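Local coordinates for alpha-galacturonidase (Bacillus subtilis, PDB 3FEF), which hydrolyses alpha-1,4-linked galacturonides, releasing alpha-D-galacturonate, as a family 4 glycosidase that uses NAD(+) and manganese, at residues L178-L187 with L220-Y231. Sequence-based numbering, arbitrary orientation.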
loop_
_atom_site.group_PDB
_atom_site.type_symbol
_atom_site.label_atom_id
_atom_site.label_comp_id
_atom_site.label_asym_id
_atom_site.label_seq_id
_atom_site.Cartn_x
_atom_site.Cartn_y
_atom_site.Cartn_z
ATOM N N LEU A 178 33.961 15.006 -4.553
ATOM C CA LEU A 178 33.738 16.202 -5.360
ATOM C C LEU A 178 33.192 17.327 -4.492
ATOM O O LEU A 178 33.653 18.457 -4.559
ATOM C CB LEU A 178 32.765 15.912 -6.505
ATOM C CG LEU A 178 32.245 17.138 -7.270
ATOM C CD1 LEU A 178 33.412 17.855 -7.971
ATOM C CD2 LEU A 178 31.169 16.752 -8.266
ATOM N N LEU A 179 32.189 17.011 -3.681
ATOM C CA LEU A 179 31.613 17.987 -2.774
ATOM C C LEU A 179 32.622 18.447 -1.704
ATOM O O LEU A 179 32.652 19.625 -1.341
ATOM C CB LEU A 179 30.361 17.404 -2.114
ATOM C CG LEU A 179 29.122 17.158 -2.989
ATOM C CD1 LEU A 179 28.134 16.269 -2.233
ATOM C CD2 LEU A 179 28.453 18.475 -3.364
ATOM N N ALA A 180 33.437 17.539 -1.176
ATOM C CA ALA A 180 34.447 17.982 -0.213
ATOM C C ALA A 180 35.392 19.014 -0.856
ATOM O O ALA A 180 35.713 20.025 -0.248
ATOM C CB ALA A 180 35.228 16.807 0.357
ATOM N N GLU A 181 35.812 18.776 -2.093
ATOM C CA GLU A 181 36.694 19.719 -2.771
ATOM C C GLU A 181 36.008 21.048 -3.084
ATOM O O GLU A 181 36.656 22.108 -3.081
ATOM C CB GLU A 181 37.317 19.097 -4.019
ATOM C CG GLU A 181 38.262 17.943 -3.672
ATOM C CD GLU A 181 39.086 17.473 -4.838
ATOM O OE1 GLU A 181 39.135 18.174 -5.871
ATOM O OE2 GLU A 181 39.685 16.386 -4.724
HETATM N N MSE A 182 34.699 20.993 -3.320
HETATM C CA MSE A 182 33.922 22.197 -3.567
HETATM C C MSE A 182 33.865 23.061 -2.311
HETATM O O MSE A 182 33.985 24.277 -2.387
HETATM C CB MSE A 182 32.513 21.835 -4.046
HETATM C CG MSE A 182 31.493 22.940 -3.897
HETATM SE SE MSE A 182 29.639 22.244 -4.044
HETATM C CE MSE A 182 29.450 21.588 -2.206
ATOM N N VAL A 183 33.674 22.419 -1.164
ATOM C CA VAL A 183 33.721 23.086 0.134
ATOM C C VAL A 183 35.036 23.855 0.334
ATOM O O VAL A 183 35.029 25.019 0.731
ATOM C CB VAL A 183 33.581 22.068 1.276
ATOM C CG1 VAL A 183 33.884 22.718 2.624
ATOM C CG2 VAL A 183 32.167 21.416 1.261
ATOM N N THR A 184 36.154 23.192 0.074
ATOM C CA THR A 184 37.449 23.841 0.130
ATOM C C THR A 184 37.550 24.992 -0.875
ATOM O O THR A 184 37.945 26.099 -0.526
ATOM C CB THR A 184 38.576 22.859 -0.173
ATOM O OG1 THR A 184 38.531 21.789 0.771
ATOM C CG2 THR A 184 39.932 23.562 -0.070
ATOM N N GLU A 185 37.187 24.737 -2.122
ATOM C CA GLU A 185 37.307 25.782 -3.123
ATOM C C GLU A 185 36.326 26.937 -2.967
ATOM O O GLU A 185 36.650 28.058 -3.323
ATOM C CB GLU A 185 37.205 25.227 -4.531
ATOM C CG GLU A 185 37.721 26.223 -5.541
ATOM C CD GLU A 185 36.904 26.239 -6.795
ATOM O OE1 GLU A 185 37.009 25.265 -7.572
ATOM O OE2 GLU A 185 36.165 27.233 -7.005
ATOM N N ARG A 186 35.130 26.678 -2.451
ATOM C CA ARG A 186 34.127 27.722 -2.364
ATOM C C ARG A 186 34.218 28.428 -1.019
ATOM O O ARG A 186 33.862 29.594 -0.900
ATOM C CB ARG A 186 32.705 27.160 -2.545
ATOM C CG ARG A 186 32.469 26.259 -3.769
ATOM C CD ARG A 186 32.735 26.973 -5.097
ATOM N NE ARG A 186 32.171 28.323 -5.122
ATOM C CZ ARG A 186 32.569 29.278 -5.955
ATOM N NH1 ARG A 186 33.534 29.036 -6.835
ATOM N NH2 ARG A 186 32.005 30.478 -5.907
ATOM N N LEU A 187 34.685 27.719 -0.003
ATOM C CA LEU A 187 34.623 28.241 1.355
ATOM C C LEU A 187 36.000 28.422 1.954
ATOM O O LEU A 187 36.162 29.136 2.940
ATOM C CB LEU A 187 33.786 27.322 2.250
ATOM C CG LEU A 187 32.407 26.944 1.698
ATOM C CD1 LEU A 187 31.608 26.082 2.691
ATOM C CD2 LEU A 187 31.622 28.195 1.295
ATOM N N LEU A 220 24.991 22.093 1.743
ATOM C CA LEU A 220 25.818 22.049 0.545
ATOM C C LEU A 220 25.029 22.283 -0.731
ATOM O O LEU A 220 25.625 22.543 -1.775
ATOM C CB LEU A 220 26.622 20.739 0.444
ATOM C CG LEU A 220 27.550 20.465 1.636
ATOM C CD1 LEU A 220 28.390 19.209 1.419
ATOM C CD2 LEU A 220 28.439 21.644 1.898
ATOM N N LEU A 221 23.700 22.194 -0.673
ATOM C CA LEU A 221 22.945 22.269 -1.931
ATOM C C LEU A 221 22.987 23.626 -2.620
ATOM O O LEU A 221 23.154 23.680 -3.837
ATOM C CB LEU A 221 21.498 21.736 -1.823
ATOM C CG LEU A 221 21.533 20.378 -2.538
ATOM C CD1 LEU A 221 21.827 19.231 -1.557
ATOM C CD2 LEU A 221 20.284 20.115 -3.362
ATOM N N PRO A 222 22.828 24.720 -1.849
ATOM C CA PRO A 222 22.963 26.073 -2.397
ATOM C C PRO A 222 24.356 26.328 -2.947
ATOM O O PRO A 222 24.505 27.012 -3.947
ATOM C CB PRO A 222 22.696 26.971 -1.176
ATOM C CG PRO A 222 21.752 26.150 -0.341
ATOM C CD PRO A 222 22.271 24.735 -0.485
ATOM N N ILE A 223 25.367 25.770 -2.290
ATOM C CA ILE A 223 26.745 25.902 -2.739
ATOM C C ILE A 223 26.997 25.145 -4.031
ATOM O O ILE A 223 27.707 25.626 -4.908
ATOM C CB ILE A 223 27.736 25.390 -1.673
ATOM C CG1 ILE A 223 27.654 26.272 -0.425
ATOM C CG2 ILE A 223 29.146 25.387 -2.217
ATOM C CD1 ILE A 223 28.654 25.877 0.655
ATOM N N PHE A 224 26.408 23.958 -4.170
ATOM C CA PHE A 224 26.578 23.222 -5.408
ATOM C C PHE A 224 25.878 23.976 -6.545
ATOM O O PHE A 224 26.304 23.920 -7.680
ATOM C CB PHE A 224 26.025 21.809 -5.282
ATOM C CG PHE A 224 26.295 20.950 -6.472
ATOM C CD1 PHE A 224 25.469 20.999 -7.584
ATOM C CD2 PHE A 224 27.372 20.080 -6.479
ATOM C CE1 PHE A 224 25.713 20.168 -8.682
ATOM C CE2 PHE A 224 27.634 19.274 -7.556
ATOM C CZ PHE A 224 26.793 19.305 -8.668
ATOM N N ARG A 225 24.802 24.681 -6.231
ATOM C CA ARG A 225 24.121 25.450 -7.258
ATOM C C ARG A 225 25.046 26.553 -7.821
ATOM O O ARG A 225 25.161 26.703 -9.036
ATOM C CB ARG A 225 22.785 26.018 -6.752
ATOM C CG ARG A 225 22.128 27.003 -7.736
ATOM C CD ARG A 225 20.602 27.109 -7.580
ATOM N NE ARG A 225 20.099 26.766 -6.246
ATOM C CZ ARG A 225 20.488 27.348 -5.108
ATOM N NH1 ARG A 225 19.949 26.963 -3.956
ATOM N NH2 ARG A 225 21.419 28.309 -5.110
ATOM N N GLU A 226 25.727 27.286 -6.943
ATOM C CA GLU A 226 26.718 28.292 -7.383
ATOM C C GLU A 226 27.849 27.654 -8.149
ATOM O O GLU A 226 28.246 28.112 -9.220
ATOM C CB GLU A 226 27.283 29.066 -6.183
ATOM C CG GLU A 226 26.308 30.121 -5.665
ATOM C CD GLU A 226 26.406 30.342 -4.170
ATOM O OE1 GLU A 226 27.476 30.072 -3.595
ATOM O OE2 GLU A 226 25.415 30.793 -3.561
ATOM N N PHE A 227 28.368 26.583 -7.563
ATOM C CA PHE A 227 29.422 25.787 -8.134
ATOM C C PHE A 227 29.075 25.358 -9.556
ATOM O O PHE A 227 29.900 25.413 -10.462
ATOM C CB PHE A 227 29.571 24.553 -7.251
ATOM C CG PHE A 227 30.842 23.827 -7.441
ATOM C CD1 PHE A 227 32.045 24.500 -7.360
ATOM C CD2 PHE A 227 30.836 22.450 -7.650
ATOM C CE1 PHE A 227 33.224 23.830 -7.517
ATOM C CE2 PHE A 227 32.013 21.755 -7.805
ATOM C CZ PHE A 227 33.219 22.445 -7.738
ATOM N N SER A 228 27.835 24.918 -9.737
ATOM C CA SER A 228 27.369 24.449 -11.020
ATOM C C SER A 228 27.227 25.588 -12.025
ATOM O O SER A 228 27.468 25.399 -13.216
ATOM C CB SER A 228 26.023 23.750 -10.864
ATOM O OG SER A 228 25.471 23.497 -12.145
ATOM N N ALA A 229 26.824 26.766 -11.550
ATOM C CA ALA A 229 26.662 27.905 -12.444
ATOM C C ALA A 229 28.028 28.367 -12.909
ATOM O O ALA A 229 28.198 28.779 -14.047
ATOM C CB ALA A 229 25.931 29.038 -11.764
ATOM N N HIS A 230 29.012 28.281 -12.029
ATOM C CA HIS A 230 30.326 28.741 -12.391
ATOM C C HIS A 230 31.099 27.799 -13.318
ATOM O O HIS A 230 31.813 28.260 -14.202
ATOM C CB HIS A 230 31.152 29.073 -11.148
ATOM C CG HIS A 230 32.255 30.040 -11.422
ATOM N ND1 HIS A 230 33.586 29.677 -11.409
ATOM C CD2 HIS A 230 32.224 31.350 -11.766
ATOM C CE1 HIS A 230 34.330 30.728 -11.715
ATOM N NE2 HIS A 230 33.527 31.755 -11.936
ATOM N N TYR A 231 30.964 26.491 -13.135
ATOM C CA TYR A 231 31.760 25.541 -13.921
ATOM C C TYR A 231 30.953 24.688 -14.879
ATOM O O TYR A 231 31.464 23.720 -15.440
ATOM C CB TYR A 231 32.557 24.625 -12.993
ATOM C CG TYR A 231 33.556 25.352 -12.133
ATOM C CD1 TYR A 231 34.747 25.825 -12.675
ATOM C CD2 TYR A 231 33.316 25.565 -10.780
ATOM C CE1 TYR A 231 35.679 26.490 -11.894
ATOM C CE2 TYR A 231 34.233 26.235 -9.991
ATOM C CZ TYR A 231 35.415 26.696 -10.559
ATOM O OH TYR A 231 36.343 27.353 -9.788
#
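Knobs-into-holes packing joins two helices here, with Met182 and Phe227 as the interlocking knobs. The segments 178-187 and 220-231 cross at 79°, their axes 10.6 Å apart. Helix 171-187, which follows the last strand of the parallel Rossmann-type sheet (164-167), thus packs on helix 220-231 of the family's C-terminal region. Met182, a selenomethionine, sits among Leu220, Ile223, Phe224 and Phe227. Its CG lies over the centre of the Phe227 ring, 3.7 Å from the centroid, a CH-pi contact. SE passes 3.5 Å from Phe224 CA and makes oblique Met-aromatic contacts with both phenylalanines. The side chain then turns at chi3 (81°), and CE rests against Ile223 CG2. Phe227 in turn sits among Leu178, Met182, Glu185 and Arg186, with Arg186 CD 3.4 Å from its CD1. Leu187 CD1 packs on Ile223 CD1 at 3.6 Å. At the polar end, Tyr231 OH donates to Glu185 OE2 at 2.8 Å, on the syn side but 33° out of the carboxylate plane. Arg186 NH1 reaches the same oxygen from the other face of that plane, at 3.2 Å, in a salt bridge. Tyr236 stacks edge-to-face with Tyr231. The two donors on Glu185 OE2 would probably stabilise its negative charge, beside the apolar packing of Met182 and Phe227.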